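Local atomic coordinates of A197 (Sulfolobus turreted icosahedral virus, PDB entry 2C0N), a protein that is probably a viral glycosyltransferase with a GT-A fold, which would transfer sugar from an activated donor to an acceptor. Residues Met1-Val13 / Ile26-Gln40. Numbering follows the deposited sequence.
Sequences MRTLFFIPSMGSV and IEYVILSRRNHVAVQ. With SO4 (sulfate ion), chain D.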
HETATM    1  N   MSE A   1      10.144   0.673 -23.801  1.00 25.10           N
HETATM    2  CA  MSE A   1      10.683  -0.079 -22.650  1.00 24.71           C
HETATM    3  C   MSE A   1       9.584  -0.264 -21.617  1.00 23.36           C
HETATM    4  O   MSE A   1       8.893   0.704 -21.276  1.00 22.55           O
HETATM    5  CB  MSE A   1      11.847   0.674 -22.031  1.00 25.68           C
HETATM    6  CG  MSE A   1      12.537  -0.090 -20.926  1.00 28.09           C
HETATM    7 SE   MSE A   1      13.904   0.900 -20.000  1.00 36.51          SE
HETATM    8  CE  MSE A   1      12.869   2.226 -19.044  1.00 31.73           C
ATOM      9  N   ARG A   2       9.433  -1.497 -21.134  1.00 21.15           N
ATOM     10  CA  ARG A   2       8.452  -1.821 -20.119  1.00 20.19           C
ATOM     11  C   ARG A   2       9.140  -2.338 -18.863  1.00 18.65           C
ATOM     12  O   ARG A   2       9.900  -3.295 -18.905  1.00 17.04           O
ATOM     13  CB  ARG A   2       7.436  -2.844 -20.609  1.00 20.12           C
ATOM     14  CG  ARG A   2       6.259  -2.947 -19.655  1.00 20.80           C
ATOM     15  CD  ARG A   2       5.061  -3.590 -20.235  1.00 21.61           C
ATOM     16  NE  ARG A   2       4.494  -2.754 -21.270  1.00 22.03           N
ATOM     17  CZ  ARG A   2       3.754  -1.659 -21.091  1.00 23.43           C
ATOM     18  NH1 ARG A   2       3.424  -1.224 -19.882  1.00 24.38           N
ATOM     19  NH2 ARG A   2       3.337  -0.991 -22.150  1.00 20.42           N
ATOM     20  N   THR A   3       8.836  -1.690 -17.750  1.00 18.23           N
ATOM     21  CA  THR A   3       9.534  -1.890 -16.493  1.00 17.85           C
ATOM     22  C   THR A   3       8.604  -2.512 -15.472  1.00 18.08           C
ATOM     23  O   THR A   3       7.462  -2.051 -15.293  1.00 18.94           O
ATOM     24  CB  THR A   3      10.041  -0.543 -15.981  1.00 18.25           C
ATOM     25  OG1 THR A   3      10.874   0.040 -16.992  1.00 18.31           O
ATOM     26  CG2 THR A   3      10.821  -0.676 -14.701  1.00 17.57           C
ATOM     27  N   LEU A   4       9.114  -3.541 -14.805  1.00 16.96           N
ATOM     28  CA  LEU A   4       8.454  -4.176 -13.702  1.00 16.12           C
ATOM     29  C   LEU A   4       9.237  -3.866 -12.429  1.00 16.32           C
ATOM     30  O   LEU A   4      10.427  -4.238 -12.287  1.00 15.26           O
ATOM     31  CB  LEU A   4       8.366  -5.680 -13.913  1.00 15.35           C
ATOM     32  CG  LEU A   4       7.494  -6.465 -12.933  1.00 15.52           C
ATOM     33  CD1 LEU A   4       6.114  -5.854 -12.836  1.00 16.50           C
ATOM     34  CD2 LEU A   4       7.397  -7.877 -13.387  1.00 15.69           C
ATOM     35  N   PHE A   5       8.563  -3.165 -11.518  1.00 15.85           N
ATOM     36  CA  PHE A   5       9.154  -2.799 -10.235  1.00 15.38           C
ATOM     37  C   PHE A   5       9.020  -3.932  -9.210  1.00 15.40           C
ATOM     38  O   PHE A   5       7.954  -4.451  -9.001  1.00 17.27           O
ATOM     39  CB  PHE A   5       8.503  -1.537  -9.673  1.00 15.55           C
ATOM     40  CG  PHE A   5       8.968  -0.287 -10.332  1.00 14.56           C
ATOM     41  CD1 PHE A   5       8.553   0.016 -11.622  1.00 16.97           C
ATOM     42  CD2 PHE A   5       9.826   0.580  -9.695  1.00 15.43           C
ATOM     43  CE1 PHE A   5       8.996   1.163 -12.249  1.00 16.08           C
ATOM     44  CE2 PHE A   5      10.278   1.728 -10.310  1.00 13.86           C
ATOM     45  CZ  PHE A   5       9.839   2.017 -11.602  1.00 14.27           C
ATOM     46  N   PHE A   6      10.107  -4.266  -8.542  1.00 15.05           N
ATOM     47  CA  PHE A   6      10.066  -5.244  -7.468  1.00 15.57           C
ATOM     48  C   PHE A   6      10.450  -4.505  -6.210  1.00 15.70           C
ATOM     49  O   PHE A   6      11.521  -3.894  -6.138  1.00 15.28           O
ATOM     50  CB  PHE A   6      11.011  -6.399  -7.742  1.00 15.91           C
ATOM     51  CG  PHE A   6      10.507  -7.354  -8.803  1.00 15.82           C
ATOM     52  CD1 PHE A   6      10.686  -7.071 -10.131  1.00 16.72           C
ATOM     53  CD2 PHE A   6       9.805  -8.491  -8.450  1.00 18.89           C
ATOM     54  CE1 PHE A   6      10.196  -7.920 -11.113  1.00 15.26           C
ATOM     55  CE2 PHE A   6       9.313  -9.345  -9.409  1.00 16.25           C
ATOM     56  CZ  PHE A   6       9.504  -9.070 -10.728  1.00 15.30           C
ATOM     57  N   ILE A   7       9.552  -4.552  -5.232  1.00 16.34           N
ATOM     58  CA  ILE A   7       9.678  -3.788  -4.015  1.00 16.67           C
ATOM     59  C   ILE A   7       9.799  -4.751  -2.824  1.00 15.54           C
ATOM     60  O   ILE A   7       8.798  -5.301  -2.400  1.00 14.95           O
ATOM     61  CB  ILE A   7       8.461  -2.846  -3.857  1.00 17.77           C
ATOM     62  CG1 ILE A   7       8.380  -1.869  -5.046  1.00 19.44           C
ATOM     63  CG2 ILE A   7       8.524  -2.174  -2.439  1.00 18.73           C
ATOM     64  CD1 ILE A   7       6.985  -1.205  -5.279  1.00 20.32           C
ATOM     65  N   PRO A   8      11.021  -4.960  -2.282  1.00 16.84           N
ATOM     66  CA  PRO A   8      11.204  -5.821  -1.100  1.00 17.85           C
ATOM     67  C   PRO A   8      10.531  -5.157   0.086  1.00 19.08           C
ATOM     68  O   PRO A   8      10.812  -3.990   0.347  1.00 20.70           O
ATOM     69  CB  PRO A   8      12.728  -5.841  -0.909  1.00 18.48           C
ATOM     70  CG  PRO A   8      13.297  -5.336  -2.121  1.00 18.32           C
ATOM     71  CD  PRO A   8      12.303  -4.480  -2.805  1.00 18.64           C
ATOM     72  N   SER A   9       9.593  -5.822   0.720  1.00 18.58           N
ATOM     73  CA  SER A   9       8.966  -5.226   1.906  1.00 17.63           C
ATOM     74  C   SER A   9       9.119  -6.069   3.141  1.00 17.84           C
ATOM     75  O   SER A   9       9.553  -7.222   3.060  1.00 18.66           O
ATOM     76  CB  SER A   9       7.493  -4.962   1.627  1.00 17.80           C
ATOM     77  OG  SER A   9       6.759  -6.096   1.918  1.00 19.65           O
HETATM   78  N   MSE A  10       8.699  -5.497   4.271  1.00 16.44           N
HETATM   79  CA  MSE A  10       8.530  -6.223   5.538  1.00 18.64           C
HETATM   80  C   MSE A  10       7.061  -6.506   5.850  1.00 16.45           C
HETATM   81  O   MSE A  10       6.713  -6.883   6.968  1.00 15.75           O
HETATM   82  CB  MSE A  10       9.221  -5.477   6.678  1.00 20.59           C
HETATM   83  CG  MSE A  10      10.640  -5.101   6.310  1.00 28.67           C
HETATM   84 SE   MSE A  10      11.720  -6.644   6.609  1.00 48.59          SE
HETATM   85  CE  MSE A  10      12.011  -6.400   8.462  1.00 43.10           C
ATOM     86  N   GLY A  11       6.204  -6.390   4.814  1.00 15.30           N
ATOM     87  CA  GLY A  11       4.790  -6.717   4.915  1.00 14.99           C
ATOM     88  C   GLY A  11       3.847  -5.517   4.876  1.00 16.14           C
ATOM     89  O   GLY A  11       2.623  -5.680   4.918  1.00 15.56           O
ATOM     90  N   SER A  12       4.400  -4.316   4.775  1.00 16.81           N
ATOM     91  CA  SER A  12       3.562  -3.141   4.579  1.00 16.10           C
ATOM     92  C   SER A  12       4.257  -2.173   3.645  1.00 16.31           C
ATOM     93  O   SER A  12       5.498  -2.254   3.455  1.00 16.24           O
ATOM     94  CB  SER A  12       3.248  -2.483   5.892  1.00 16.34           C
ATOM     95  OG  SER A  12       4.398  -1.882   6.433  1.00 17.48           O
ATOM     96  N   VAL A  13       3.461  -1.249   3.090  1.00 16.64           N
ATOM     97  CA  VAL A  13       3.982  -0.183   2.249  1.00 17.25           C
ATOM     98  C   VAL A  13       3.513   1.185   2.793  1.00 16.04           C
ATOM     99  O   VAL A  13       2.316   1.401   2.994  1.00 16.98           O
ATOM    100  CB  VAL A  13       3.514  -0.336   0.810  1.00 16.42           C
ATOM    101  CG1 VAL A  13       4.091   0.734  -0.081  1.00 21.33           C
ATOM    102  CG2 VAL A  13       3.981  -1.704   0.270  1.00 18.53           C
ATOM    103  N   ILE A  26       2.344   2.469 -12.033  1.00 17.00           N
ATOM    104  CA  ILE A  26       3.492   1.569 -11.976  1.00 16.70           C
ATOM    105  C   ILE A  26       3.003   0.129 -11.940  1.00 16.95           C
ATOM    106  O   ILE A  26       2.004  -0.173 -11.262  1.00 16.80           O
ATOM    107  CB  ILE A  26       4.277   1.827 -10.697  1.00 17.17           C
ATOM    108  CG1 ILE A  26       4.830   3.245 -10.692  1.00 17.58           C
ATOM    109  CG2 ILE A  26       5.359   0.755 -10.481  1.00 17.77           C
ATOM    110  CD1 ILE A  26       5.883   3.553 -11.730  1.00 18.54           C
ATOM    111  N   GLU A  27       3.693  -0.743 -12.674  1.00 15.32           N
ATOM    112  CA  GLU A  27       3.491  -2.191 -12.582  1.00 14.83           C
ATOM    113  C   GLU A  27       4.542  -2.771 -11.632  1.00 15.38           C
ATOM    114  O   GLU A  27       5.731  -2.453 -11.740  1.00 16.08           O
ATOM    115  CB  GLU A  27       3.600  -2.842 -13.947  1.00 15.01           C
ATOM    116  CG  GLU A  27       2.466  -2.430 -14.868  1.00 15.03           C
ATOM    117  CD  GLU A  27       2.546  -3.146 -16.163  1.00 16.81           C
ATOM    118  OE1 GLU A  27       3.256  -2.661 -17.066  1.00 18.67           O
ATOM    119  OE2 GLU A  27       1.922  -4.205 -16.283  1.00 18.77           O
ATOM    120  N   TYR A  28       4.095  -3.584 -10.675  1.00 14.01           N
ATOM    121  CA  TYR A  28       4.986  -3.993  -9.602  1.00 14.70           C
ATOM    122  C   TYR A  28       4.637  -5.340  -9.024  1.00 15.13           C
ATOM    123  O   TYR A  28       3.530  -5.868  -9.207  1.00 14.42           O
ATOM    124  CB  TYR A  28       4.959  -2.945  -8.474  1.00 15.00           C
ATOM    125  CG  TYR A  28       3.555  -2.724  -7.903  1.00 12.83           C
ATOM    126  CD1 TYR A  28       3.026  -3.618  -6.988  1.00 15.59           C
ATOM    127  CD2 TYR A  28       2.778  -1.639  -8.271  1.00 13.76           C
ATOM    128  CE1 TYR A  28       1.786  -3.438  -6.426  1.00 15.46           C
ATOM    129  CE2 TYR A  28       1.498  -1.448  -7.712  1.00 15.58           C
ATOM    130  CZ  TYR A  28       1.021  -2.358  -6.792  1.00 17.27           C
ATOM    131  OH  TYR A  28      -0.232  -2.214  -6.236  1.00 19.09           O
ATOM    132  N   VAL A  29       5.608  -5.858  -8.278  1.00 14.87           N
ATOM    133  CA  VAL A  29       5.420  -6.919  -7.355  1.00 15.56           C
ATOM    134  C   VAL A  29       6.020  -6.468  -6.022  1.00 15.56           C
ATOM    135  O   VAL A  29       7.207  -6.146  -5.933  1.00 17.16           O
ATOM    136  CB  VAL A  29       6.107  -8.191  -7.791  1.00 15.28           C
ATOM    137  CG1 VAL A  29       5.918  -9.290  -6.745  1.00 17.08           C
ATOM    138  CG2 VAL A  29       5.559  -8.669  -9.140  1.00 16.35           C
ATOM    139  N   ILE A  30       5.185  -6.387  -5.014  1.00 15.34           N
ATOM    140  CA  ILE A  30       5.658  -6.090  -3.682  1.00 16.23           C
ATOM    141  C   ILE A  30       5.911  -7.434  -3.006  1.00 16.04           C
ATOM    142  O   ILE A  30       5.020  -8.252  -2.918  1.00 17.27           O
ATOM    143  CB  ILE A  30       4.640  -5.312  -2.846  1.00 16.18           C
ATOM    144  CG1 ILE A  30       4.188  -4.063  -3.583  1.00 17.54           C
ATOM    145  CG2 ILE A  30       5.297  -4.863  -1.547  1.00 15.57           C
ATOM    146  CD1 ILE A  30       2.996  -3.423  -3.000  1.00 19.70           C
ATOM    147  N   LEU A  31       7.134  -7.663  -2.559  1.00 17.45           N
ATOM    148  CA  LEU A  31       7.543  -8.956  -2.066  1.00 17.15           C
ATOM    149  C   LEU A  31       7.304  -8.984  -0.570  1.00 16.43           C
ATOM    150  O   LEU A  31       7.761  -8.078   0.152  1.00 17.54           O
ATOM    151  CB  LEU A  31       9.023  -9.197  -2.375  1.00 18.41           C
ATOM    152  CG  LEU A  31       9.313  -9.167  -3.891  1.00 17.37           C
ATOM    153  CD1 LEU A  31      10.694  -8.690  -4.198  1.00 21.13           C
ATOM    154  CD2 LEU A  31       9.079 -10.493  -4.448  1.00 16.78           C
ATOM    155  N   SER A  32       6.583 -10.006  -0.103  1.00 16.39           N
ATOM    156  CA  SER A  32       6.403 -10.266   1.304  1.00 17.14           C
ATOM    157  C   SER A  32       7.701 -10.643   1.960  1.00 17.30           C
ATOM    158  O   SER A  32       8.683 -10.951   1.301  1.00 15.94           O
ATOM    159  CB  SER A  32       5.386 -11.379   1.534  1.00 18.07           C
ATOM    160  OG  SER A  32       4.124 -10.851   1.251  1.00 23.97           O
ATOM    161  N   ARG A  33       7.697 -10.580   3.290  1.00 17.79           N
ATOM    162  CA  ARG A  33       8.897 -10.712   4.045  1.00 19.14           C
ATOM    163  C   ARG A  33       9.439 -12.122   3.855  1.00 19.71           C
ATOM    164  O   ARG A  33       8.678 -13.067   3.787  1.00 18.55           O
ATOM    165  CB  ARG A  33       8.591 -10.467   5.524  1.00 18.57           C
ATOM    166  CG  ARG A  33       9.801 -10.313   6.337  1.00 21.15           C
ATOM    167  CD  ARG A  33       9.430  -9.889   7.723  1.00 22.23           C
ATOM    168  NE  ARG A  33      10.620  -9.822   8.558  1.00 27.03           N
ATOM    169  CZ  ARG A  33      10.624  -9.585   9.863  1.00 29.95           C
ATOM    170  NH1 ARG A  33       9.483  -9.392  10.523  1.00 29.78           N
ATOM    171  NH2 ARG A  33      11.790  -9.563  10.524  1.00 32.49           N
ATOM    172  N   ARG A  34      10.744 -12.259   3.724  1.00 20.41           N
ATOM    173  CA  ARG A  34      11.352 -13.588   3.731  1.00 22.39           C
ATOM    174  C   ARG A  34      12.485 -13.565   4.773  1.00 22.59           C
ATOM    175  O   ARG A  34      12.607 -12.629   5.568  1.00 23.25           O
ATOM    176  CB  ARG A  34      11.806 -14.030   2.317  1.00 23.12           C
ATOM    177  CG  ARG A  34      10.669 -14.222   1.243  1.00 24.50           C
ATOM    178  CD  ARG A  34       9.787 -15.456   1.474  1.00 24.97           C
ATOM    179  NE  ARG A  34       8.594 -15.666   0.618  1.00 24.21           N
ATOM    180  CZ  ARG A  34       7.338 -15.255   0.877  1.00 27.97           C
ATOM    181  NH1 ARG A  34       7.077 -14.495   1.926  1.00 29.38           N
ATOM    182  NH2 ARG A  34       6.319 -15.556   0.059  1.00 24.91           N
ATOM    183  N   ASN A  35      13.298 -14.597   4.776  1.00 22.87           N
ATOM    184  CA  ASN A  35      14.444 -14.678   5.663  1.00 23.42           C
ATOM    185  C   ASN A  35      15.374 -13.462   5.586  1.00 21.49           C
ATOM    186  O   ASN A  35      15.918 -12.999   6.582  1.00 20.36           O
ATOM    187  CB  ASN A  35      15.235 -15.970   5.352  1.00 24.23           C
ATOM    188  CG  ASN A  35      14.353 -17.065   4.696  1.00 27.80           C
ATOM    189  OD1 ASN A  35      13.649 -16.822   3.691  1.00 28.74           O
ATOM    190  ND2 ASN A  35      14.373 -18.260   5.282  1.00 32.02           N
ATOM    191  N   HIS A  36      15.568 -12.957   4.382  1.00 20.06           N
ATOM    192  CA  HIS A  36      16.541 -11.914   4.167  1.00 18.83           C
ATOM    193  C   HIS A  36      16.223 -11.256   2.847  1.00 17.97           C
ATOM    194  O   HIS A  36      15.639 -11.890   1.961  1.00 17.44           O
ATOM    195  CB  HIS A  36      17.944 -12.519   4.152  1.00 19.34           C
ATOM    196  CG  HIS A  36      19.037 -11.519   3.939  1.00 20.58           C
ATOM    197  ND1 HIS A  36      19.831 -11.040   4.961  1.00 25.53           N
ATOM    198  CD2 HIS A  36      19.494 -10.943   2.813  1.00 20.32           C
ATOM    199  CE1 HIS A  36      20.705 -10.180   4.468  1.00 24.33           C
ATOM    200  NE2 HIS A  36      20.507 -10.089   3.164  1.00 23.67           N
ATOM    201  N   VAL A  37      16.613 -10.000   2.695  1.00 17.31           N
ATOM    202  CA  VAL A  37      16.334  -9.268   1.438  1.00 17.61           C
ATOM    203  C   VAL A  37      16.943  -9.955   0.208  1.00 16.72           C
ATOM    204  O   VAL A  37      16.393  -9.918  -0.884  1.00 16.63           O
ATOM    205  CB  VAL A  37      16.739  -7.770   1.535  1.00 18.07           C
ATOM    206  CG1 VAL A  37      18.211  -7.598   1.727  1.00 20.67           C
ATOM    207  CG2 VAL A  37      16.265  -7.004   0.325  1.00 18.96           C
ATOM    208  N   ALA A  38      18.080 -10.609   0.383  1.00 16.67           N
ATOM    209  CA  ALA A  38      18.705 -11.317  -0.732  1.00 16.70           C
ATOM    210  C   ALA A  38      17.794 -12.415  -1.275  1.00 16.58           C
ATOM    211  O   ALA A  38      17.754 -12.666  -2.484  1.00 15.12           O
ATOM    212  CB  ALA A  38      20.081 -11.880  -0.358  1.00 16.47           C
ATOM    213  N   VAL A  39      17.045 -13.063  -0.390  1.00 16.72           N
ATOM    214  CA  VAL A  39      16.111 -14.088  -0.827  1.00 16.79           C
ATOM    215  C   VAL A  39      14.984 -13.441  -1.610  1.00 16.63           C
ATOM    216  O   VAL A  39      14.547 -13.956  -2.637  1.00 17.43           O
ATOM    217  CB  VAL A  39      15.516 -14.854   0.370  1.00 17.22           C
ATOM    218  CG1 VAL A  39      14.484 -15.869  -0.111  1.00 18.09           C
ATOM    219  CG2 VAL A  39      16.620 -15.528   1.211  1.00 17.66           C
ATOM    220  N   GLN A  40      14.500 -12.295  -1.150  1.00 16.53           N
ATOM    221  CA  GLN A  40      13.469 -11.570  -1.925  1.00 16.04           C
ATOM    222  C   GLN A  40      13.984 -11.145  -3.289  1.00 15.47           C
ATOM    223  O   GLN A  40      13.265 -11.226  -4.287  1.00 14.18           O
ATOM    224  CB  GLN A  40      12.985 -10.333  -1.161  1.00 16.85           C
ATOM    225  CG  GLN A  40      12.329 -10.629   0.163  1.00 16.74           C
ATOM    226  CD  GLN A  40      12.040  -9.370   0.942  1.00 17.49           C
ATOM    227  OE1 GLN A  40      12.948  -8.647   1.312  1.00 15.65           O
ATOM    228  NE2 GLN A  40      10.771  -9.114   1.205  1.00 15.99           N
TER
HETATM  229  S   SO4 D1203       6.170  -1.800 -24.673  1.00 45.69           S
HETATM  230  O1  SO4 D1203       6.631  -1.851 -26.051  1.00 46.27           O
HETATM  231  O2  SO4 D1203       7.212  -1.168 -23.896  1.00 46.44           O
HETATM  232  O3  SO4 D1203       4.930  -1.044 -24.624  1.00 46.62           O
HETATM  233  O4  SO4 D1203       5.921  -3.138 -24.122  1.00 47.82           O
HETATM  234  O   HOH W   1       5.895   0.064 -14.393  1.00 18.27           O
HETATM  235  O   HOH W   2      12.982  -6.825   3.203  1.00 33.85           O
HETATM  236  O   HOH W   3       7.530  -7.478   9.425  1.00 23.12           O
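Ser9 meets the carbonyl of Leu31 twice where the parallel strands 3-8 and 28-31 end: its N-H reaches Leu31 O in the carbonyl plane, while OG, 2.8 Å from the same O, comes from above that plane. A chi1 of 87° swings OG back over its own backbone, and there it also accepts the N-H of Gly11, closing an ST turn. The carbonyl of Ser9 takes Gln40 NE2 on a lone pair (2.9 Å from Ser9 O), nearly in the plane of the amide; the same NE2 gives its other hydrogen to Ser32 O, so one side chain from helix 37-50 ties together the loops that leave both strands.

Upstream, Phe5 N, Val29 N, Ile7 N and Leu31 N make the alternating ladder bonds of a parallel pair. Phe6 and Val29 run side by side on one face, Val29 CB 3.8 Å from Phe6 CD2, under helix 37-50, where Phe6 meets Ala44 and Phe48 and Val29 meets Met47. On the other face Ile26 CG2 sits 3.5 Å from Phe5 CD1, and Ile30 CD1 meets Val13 CG2.

At the far end Arg2, bent at chi3 (-67°), makes a salt bridge from NH1 to Glu27 OE1 (3.2 Å), met on the syn side but out of the carboxylate plane, the two planes 68° apart, while NE and NH2 donate to a sulfate probably from the crystallisation liquor; Glu27 OE2 bonds Tyr54 OH and Lys197 N of the second subunit. The chain passes from strand 3-8 through short strand 12-14 and helix 15-23 to strand 28-31, a beta-alpha-beta crossover of the Rossmann-like GT-A sheet, which continues antiparallel into that subunit. Backbone bonds thus set the register, and polar side chains fasten both ends of an apolar middle.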